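Long-range contact in haloacid dehalogenase-like hydrolase (Salmonella enterica subsp. enterica serovar Typhi, PDB 4EZE), which probably hydrolyses O-phosphoserine to serine and phosphate with the help of magnesium, the last step of serine biosynthesis: residues Ile120-Glu131 with Val170-Ser181. Sequence-based numbering, arbitrary orientation.
Sequences IAEEGVDEIARE and VLNAVCDRMTLS
Met178 reaches from the turn after helix 168-176 into the angle between loop 120-123 and helix 124-131. Its CB lies near Glu122 OE1 and its CG packs on Ile120 CD1. A bend at chi2 (-44°) brings SD alongside Glu122, 3.6 Å from Glu122 CB, and the nearly extended last torsion carries the methyl on to the helix. There Met178 CE meets Gly124 CA at 3.3 Å, a tight carbon contact, and Glu127 CG at 3.4 Å. Beyond it the helices, inclined at 120°, pack through Val174 CG1 on Glu127 CB and Ile128 CG1, and through Leu171 CD2 against Ile128 CD1. The solvent-facing margin carries a salt-bridge network. Arg177, extended from CG to NE, gives NH2 to Glu127 OE1 (3.2 Å), near the guanidinium plane but with the carboxylate turned 80° to it. Its NH1 meets Glu131 OE1 (2.9 Å) from above that carboxylate. Glu127 OE2 takes Arg130 NH1. On the loop side, Glu122 OE1 accepts Thr179 N at 2.9 Å on its syn side, and Ala121 N donates to Thr179 O, part of a single beta bridge pairing Ile120 with Leu180. Glu123 points away, its OE2 hydrogen-bonded to Ser117 OG close to Asp116, the predicted proton donor, whose OD1 accepts Gly124 N. The contact thus packs two cap helices on each other, and likewise the two linkers leading to the Rossmann-like HAD core. Polar bonds join the linkers, the centre is apolar, and at the edge Glu127, shared by Arg130 and Arg177, with Glu131 on Arg177, probably offsets the guanidinium groups' like charges.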
loop_
_atom_site.group_PDB
_atom_site.type_symbol
_atom_site.label_atom_id
_atom_site.label_comp_id
_atom_site.label_asym_id
_atom_site.label_seq_id
_atom_site.Cartn_x
_atom_site.Cartn_y
_atom_site.Cartn_z
ATOM N N ILE A 120 7.896 3.210 0.379
ATOM C CA ILE A 120 9.265 3.207 -0.142
ATOM C C ILE A 120 9.537 1.828 -0.680
ATOM O O ILE A 120 8.898 0.883 -0.241
ATOM C CB ILE A 120 10.306 3.585 0.941
ATOM C CG1 ILE A 120 10.214 2.646 2.148
ATOM C CG2 ILE A 120 10.099 5.021 1.409
ATOM C CD1 ILE A 120 11.353 2.842 3.137
ATOM N N ALA A 121 10.435 1.695 -1.658
ATOM C CA ALA A 121 10.696 0.363 -2.209
ATOM C C ALA A 121 11.451 -0.523 -1.220
ATOM O O ALA A 121 11.343 -1.761 -1.259
ATOM C CB ALA A 121 11.445 0.456 -3.532
ATOM N N GLU A 122 12.184 0.094 -0.303
ATOM C CA GLU A 122 13.116 -0.691 0.518
ATOM C C GLU A 122 12.577 -1.160 1.867
ATOM O O GLU A 122 11.464 -0.818 2.280
ATOM C CB GLU A 122 14.435 0.077 0.713
ATOM C CG GLU A 122 15.130 0.500 -0.589
ATOM C CD GLU A 122 14.666 1.848 -1.089
ATOM O OE1 GLU A 122 13.736 2.415 -0.476
ATOM O OE2 GLU A 122 15.231 2.337 -2.095
ATOM N N GLU A 123 13.390 -1.960 2.543
ATOM C CA GLU A 123 13.114 -2.371 3.898
ATOM C C GLU A 123 14.088 -1.665 4.855
ATOM O O GLU A 123 15.232 -2.068 4.996
ATOM C CB GLU A 123 13.287 -3.874 4.050
ATOM C CG GLU A 123 12.298 -4.737 3.288
ATOM C CD GLU A 123 10.982 -4.916 4.018
ATOM O OE1 GLU A 123 10.996 -5.445 5.148
ATOM O OE2 GLU A 123 9.929 -4.547 3.445
ATOM N N GLY A 124 13.605 -0.629 5.527
ATOM C CA GLY A 124 14.431 0.235 6.369
ATOM C C GLY A 124 15.433 -0.471 7.265
ATOM O O GLY A 124 16.623 -0.186 7.216
ATOM N N VAL A 125 14.960 -1.384 8.101
ATOM C CA VAL A 125 15.856 -2.094 8.999
ATOM C C VAL A 125 16.870 -3.002 8.296
ATOM O O VAL A 125 18.004 -3.134 8.760
ATOM C CB VAL A 125 15.085 -2.891 10.064
ATOM C CG1 VAL A 125 16.026 -3.836 10.803
ATOM C CG2 VAL A 125 14.417 -1.938 11.041
ATOM N N ASP A 126 16.466 -3.638 7.197
ATOM C CA ASP A 126 17.409 -4.406 6.379
ATOM C C ASP A 126 18.493 -3.515 5.816
ATOM O O ASP A 126 19.656 -3.908 5.754
ATOM C CB ASP A 126 16.713 -5.076 5.205
ATOM C CG ASP A 126 15.883 -6.248 5.626
ATOM O OD1 ASP A 126 15.869 -6.559 6.837
ATOM O OD2 ASP A 126 15.240 -6.854 4.742
ATOM N N GLU A 127 18.105 -2.324 5.384
ATOM C CA GLU A 127 19.054 -1.401 4.797
ATOM C C GLU A 127 20.043 -0.923 5.835
ATOM O O GLU A 127 21.196 -0.683 5.526
ATOM C CB GLU A 127 18.337 -0.209 4.189
ATOM C CG GLU A 127 17.620 -0.564 2.905
ATOM C CD GLU A 127 18.581 -0.997 1.818
ATOM O OE1 GLU A 127 19.530 -0.239 1.518
ATOM O OE2 GLU A 127 18.386 -2.093 1.263
ATOM N N ILE A 128 19.592 -0.763 7.069
ATOM C CA ILE A 128 20.503 -0.323 8.099
ATOM C C ILE A 128 21.498 -1.441 8.368
ATOM O O ILE A 128 22.696 -1.205 8.464
ATOM C CB ILE A 128 19.752 0.015 9.369
ATOM C CG1 ILE A 128 18.834 1.206 9.110
ATOM C CG2 ILE A 128 20.732 0.302 10.497
ATOM C CD1 ILE A 128 17.890 1.463 10.262
ATOM N N ALA A 129 20.981 -2.663 8.453
ATOM C CA ALA A 129 21.776 -3.856 8.610
ATOM C C ALA A 129 22.858 -3.989 7.558
ATOM O O ALA A 129 24.016 -4.278 7.888
ATOM C CB ALA A 129 20.886 -5.086 8.583
ATOM N N ARG A 130 22.498 -3.801 6.294
ATOM C CA ARG A 130 23.493 -3.982 5.254
ATOM C C ARG A 130 24.555 -2.897 5.357
ATOM O O ARG A 130 25.734 -3.158 5.162
ATOM C CB ARG A 130 22.893 -4.063 3.847
ATOM C CG ARG A 130 23.616 -5.102 2.986
ATOM C CD ARG A 130 23.154 -5.140 1.538
ATOM N NE ARG A 130 23.193 -3.808 0.952
ATOM C CZ ARG A 130 22.108 -3.120 0.624
ATOM N NH1 ARG A 130 20.914 -3.669 0.809
ATOM N NH2 ARG A 130 22.214 -1.899 0.104
ATOM N N GLU A 131 24.139 -1.685 5.694
ATOM C CA GLU A 131 25.084 -0.601 5.909
ATOM C C GLU A 131 26.094 -0.953 7.019
ATOM O O GLU A 131 27.223 -0.482 7.006
ATOM C CB GLU A 131 24.335 0.670 6.285
ATOM C CG GLU A 131 25.218 1.875 6.514
ATOM C CD GLU A 131 25.590 2.550 5.216
ATOM O OE1 GLU A 131 25.251 1.997 4.145
ATOM O OE2 GLU A 131 26.213 3.630 5.266
ATOM N N VAL A 170 24.105 7.811 10.611
ATOM C CA VAL A 170 24.060 6.652 9.743
ATOM C C VAL A 170 22.597 6.404 9.327
ATOM O O VAL A 170 22.281 6.232 8.141
ATOM C CB VAL A 170 24.633 5.422 10.468
ATOM C CG1 VAL A 170 24.357 4.141 9.689
ATOM C CG2 VAL A 170 26.124 5.614 10.693
ATOM N N LEU A 171 21.716 6.420 10.323
ATOM C CA LEU A 171 20.283 6.270 10.132
ATOM C C LEU A 171 19.724 7.315 9.171
ATOM O O LEU A 171 18.963 6.993 8.249
ATOM C CB LEU A 171 19.585 6.412 11.473
ATOM C CG LEU A 171 19.849 5.325 12.502
ATOM C CD1 LEU A 171 19.266 5.768 13.837
ATOM C CD2 LEU A 171 19.228 4.003 12.072
ATOM N N ASN A 172 20.086 8.569 9.388
ATOM C CA ASN A 172 19.605 9.629 8.528
ATOM C C ASN A 172 20.095 9.407 7.110
ATOM O O ASN A 172 19.360 9.612 6.152
ATOM C CB ASN A 172 20.063 10.989 9.040
ATOM C CG ASN A 172 19.211 11.501 10.179
ATOM O OD1 ASN A 172 18.020 11.225 10.251
ATOM N ND2 ASN A 172 19.819 12.265 11.070
ATOM N N ALA A 173 21.345 8.987 6.984
ATOM C CA ALA A 173 21.921 8.712 5.683
ATOM C C ALA A 173 21.198 7.567 5.006
ATOM O O ALA A 173 20.939 7.614 3.814
ATOM C CB ALA A 173 23.387 8.398 5.815
ATOM N N VAL A 174 20.881 6.534 5.769
ATOM C CA VAL A 174 20.167 5.393 5.227
ATOM C C VAL A 174 18.785 5.816 4.768
ATOM O O VAL A 174 18.313 5.407 3.717
ATOM C CB VAL A 174 20.045 4.272 6.254
ATOM C CG1 VAL A 174 19.185 3.157 5.715
ATOM C CG2 VAL A 174 21.410 3.749 6.616
ATOM N N CYS A 175 18.147 6.654 5.567
ATOM C CA CYS A 175 16.829 7.164 5.247
ATOM C C CYS A 175 16.877 7.995 3.978
ATOM O O CYS A 175 15.983 7.933 3.151
ATOM C CB CYS A 175 16.295 8.007 6.395
ATOM S SG CYS A 175 14.620 8.557 6.157
ATOM N N ASP A 176 17.939 8.770 3.835
ATOM C CA ASP A 176 18.110 9.651 2.691
ATOM C C ASP A 176 18.189 8.906 1.367
ATOM O O ASP A 176 17.731 9.403 0.351
ATOM C CB ASP A 176 19.313 10.568 2.883
ATOM C CG ASP A 176 19.013 11.729 3.804
ATOM O OD1 ASP A 176 17.898 11.779 4.353
ATOM O OD2 ASP A 176 19.890 12.595 3.979
ATOM N N ARG A 177 18.806 7.737 1.364
ATOM C CA ARG A 177 18.934 6.971 0.130
ATOM C C ARG A 177 17.742 6.049 -0.193
ATOM O O ARG A 177 17.756 5.334 -1.188
ATOM C CB ARG A 177 20.266 6.223 0.075
ATOM C CG ARG A 177 20.416 5.104 1.059
ATOM C CD ARG A 177 21.624 4.278 0.701
ATOM N NE ARG A 177 21.547 2.938 1.263
ATOM C CZ ARG A 177 22.206 2.551 2.345
ATOM N NH1 ARG A 177 23.000 3.404 2.972
ATOM N NH2 ARG A 177 22.075 1.313 2.792
ATOM N N MET A 178 16.725 6.060 0.660
ATOM C CA MET A 178 15.509 5.294 0.417
ATOM C C MET A 178 14.769 5.896 -0.770
ATOM O O MET A 178 14.827 7.099 -0.979
ATOM C CB MET A 178 14.606 5.315 1.647
ATOM C CG MET A 178 15.153 4.563 2.838
ATOM S SD MET A 178 15.846 2.969 2.386
ATOM C CE MET A 178 15.715 2.111 3.937
ATOM N N THR A 179 14.076 5.072 -1.550
ATOM C CA THR A 179 13.392 5.603 -2.725
ATOM C C THR A 179 11.883 5.485 -2.630
ATOM O O THR A 179 11.338 4.419 -2.317
ATOM C CB THR A 179 13.879 4.928 -4.019
ATOM O OG1 THR A 179 13.986 3.521 -3.798
ATOM C CG2 THR A 179 15.257 5.469 -4.408
ATOM N N LEU A 180 11.224 6.610 -2.876
ATOM C CA LEU A 180 9.781 6.667 -3.036
ATOM C C LEU A 180 9.343 5.619 -4.040
ATOM O O LEU A 180 10.002 5.452 -5.066
ATOM C CB LEU A 180 9.421 8.016 -3.608
ATOM C CG LEU A 180 8.055 8.415 -3.117
ATOM C CD1 LEU A 180 8.017 7.943 -1.685
ATOM C CD2 LEU A 180 7.848 9.915 -3.205
ATOM N N SER A 181 8.252 4.910 -3.748
ATOM C CA SER A 181 7.677 3.958 -4.702
ATOM C C SER A 181 7.068 4.771 -5.823
ATOM O O SER A 181 6.536 5.856 -5.572
ATOM C CB SER A 181 6.587 3.096 -4.062
ATOM O OG SER A 181 7.141 2.020 -3.318
#